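Local coordinates for protein gene activator AphA (Vibrio cholerae, PDB 1YG2) that activates virulence genes in Vibrio cholerae, probably by binding DNA as a winged helix transcription factor, at residues L115-L118 against V119-R123. Numbering follows the deposited sequence.
Sequences LAEL and VEESR
Leu-115 to Leu-118 and Val-119 to Arg-123 are successive turns of one helix, and Val-119 N bonds back to Leu-115 O at 2.9 Å. Glu-120 N to Ala-116 O and Glu-121 N to Glu-117 O continue the i to i+4 pattern, but both bonds are weak. Ser-122 grips Leu-118 O twice. Ser-122 N donates to Leu-118 O at 3.0 Å, from above the carbonyl plane. Ser-122 OG donates to Leu-118 O at 2.7 Å from the other face, tilted 22° from the plane. The hydroxyl is folded back along the helix, beside its own backbone N (chi1 -66°), and this brings it to the carbonyl one turn earlier. Ser-122 is buried, and its hydroxyl finds an acceptor within its own helix.

On another side, Glu-117 and Glu-121 bring two carboxylates together, with Glu-117 OE2 2.9 Å from Glu-121 OE2. The carboxylate planes are turned 68° apart. Two negative charges so close should repel, so one of the groups may be protonated. Leu-118 CD2 lies against the same Glu-121 carboxylate, 3.5 Å from Glu-121 OE2. Val-119 places CG2 beside its own backbone N, and Val-119 CG2 packs on Leu-115 O at 3.0 Å.

Leu-115 and Val-119 face helix 145-177, where they touch Leu-172 and Ala-168, and Arg-123 forms a salt bridge there with Asp-169. Leu-118 and Ser-122 pack on Thr-87 and His-89 of the second subunit. These are two turns of alpha-helix with a serine side chain bonded to the backbone carbonyl four residues earlier, in helix 108-136 of AphA, which contributes to the dimer interface.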
loop_
_atom_site.group_PDB
_atom_site.type_symbol
_atom_site.label_atom_id
_atom_site.label_comp_id
_atom_site.label_asym_id
_atom_site.label_seq_id
_atom_site.Cartn_x
_atom_site.Cartn_y
_atom_site.Cartn_z
ATOM N N LEU A 115 -6.568 -11.828 -10.913
ATOM C CA LEU A 115 -7.224 -11.276 -9.735
ATOM C C LEU A 115 -7.733 -12.420 -8.856
ATOM O O LEU A 115 -7.414 -12.495 -7.669
ATOM C CB LEU A 115 -8.387 -10.373 -10.159
ATOM C CG LEU A 115 -9.018 -9.460 -9.106
ATOM C CD1 LEU A 115 -7.974 -8.508 -8.545
ATOM C CD2 LEU A 115 -10.152 -8.675 -9.735
ATOM N N ALA A 116 -8.519 -13.312 -9.453
ATOM C CA ALA A 116 -9.067 -14.454 -8.729
ATOM C C ALA A 116 -7.939 -15.216 -8.047
ATOM O O ALA A 116 -8.095 -15.710 -6.929
ATOM C CB ALA A 116 -9.818 -15.369 -9.685
ATOM N N GLU A 117 -6.798 -15.301 -8.719
ATOM C CA GLU A 117 -5.655 -15.994 -8.154
ATOM C C GLU A 117 -5.160 -15.310 -6.886
ATOM O O GLU A 117 -5.016 -15.955 -5.852
ATOM C CB GLU A 117 -4.504 -16.057 -9.155
ATOM C CG GLU A 117 -3.216 -16.574 -8.531
ATOM C CD GLU A 117 -2.022 -15.692 -8.838
ATOM O OE1 GLU A 117 -2.234 -14.519 -9.216
ATOM O OE2 GLU A 117 -0.873 -16.170 -8.688
ATOM N N LEU A 118 -4.894 -14.008 -6.966
ATOM C CA LEU A 118 -4.398 -13.270 -5.808
ATOM C C LEU A 118 -5.402 -13.170 -4.660
ATOM O O LEU A 118 -5.027 -12.900 -3.517
ATOM C CB LEU A 118 -3.937 -11.865 -6.220
ATOM C CG LEU A 118 -2.533 -11.758 -6.832
ATOM C CD1 LEU A 118 -2.210 -10.304 -7.120
ATOM C CD2 LEU A 118 -1.496 -12.328 -5.871
ATOM N N VAL A 119 -6.675 -13.388 -4.957
ATOM C CA VAL A 119 -7.681 -13.328 -3.917
ATOM C C VAL A 119 -7.547 -14.569 -3.044
ATOM O O VAL A 119 -7.582 -14.485 -1.816
ATOM C CB VAL A 119 -9.103 -13.271 -4.504
ATOM C CG1 VAL A 119 -10.122 -13.249 -3.388
ATOM C CG2 VAL A 119 -9.260 -12.027 -5.356
ATOM N N GLU A 120 -7.377 -15.720 -3.686
ATOM C CA GLU A 120 -7.243 -16.974 -2.957
ATOM C C GLU A 120 -6.015 -16.966 -2.062
ATOM O O GLU A 120 -6.065 -17.437 -0.926
ATOM C CB GLU A 120 -7.196 -18.154 -3.928
ATOM C CG GLU A 120 -8.520 -18.393 -4.643
ATOM C CD GLU A 120 -9.692 -18.565 -3.680
ATOM O OE1 GLU A 120 -9.600 -19.427 -2.776
ATOM O OE2 GLU A 120 -10.704 -17.843 -3.828
ATOM N N GLU A 121 -4.912 -16.429 -2.567
ATOM C CA GLU A 121 -3.700 -16.349 -1.768
ATOM C C GLU A 121 -4.001 -15.449 -0.575
ATOM O O GLU A 121 -3.682 -15.784 0.567
ATOM C CB GLU A 121 -2.564 -15.747 -2.585
ATOM C CG GLU A 121 -2.123 -16.596 -3.758
ATOM C CD GLU A 121 -1.186 -15.845 -4.681
ATOM O OE1 GLU A 121 -0.192 -15.279 -4.173
ATOM O OE2 GLU A 121 -1.443 -15.816 -5.907
ATOM N N SER A 122 -4.621 -14.303 -0.852
ATOM C CA SER A 122 -4.975 -13.356 0.198
ATOM C C SER A 122 -5.829 -14.055 1.239
ATOM O O SER A 122 -5.659 -13.833 2.436
ATOM C CB SER A 122 -5.746 -12.171 -0.381
ATOM O OG SER A 122 -4.928 -11.407 -1.239
ATOM N N ARG A 123 -6.747 -14.901 0.782
ATOM C CA ARG A 123 -7.605 -15.634 1.696
ATOM C C ARG A 123 -6.773 -16.557 2.558
ATOM O O ARG A 123 -7.015 -16.674 3.755
ATOM C CB ARG A 123 -8.656 -16.440 0.936
ATOM C CG ARG A 123 -9.797 -15.590 0.408
ATOM C CD ARG A 123 -11.056 -16.419 0.219
ATOM N NE ARG A 123 -12.244 -15.583 0.072
ATOM C CZ ARG A 123 -12.601 -14.982 -1.059
ATOM N NH1 ARG A 123 -11.866 -15.126 -2.149
ATOM N NH2 ARG A 123 -13.697 -14.237 -1.099
#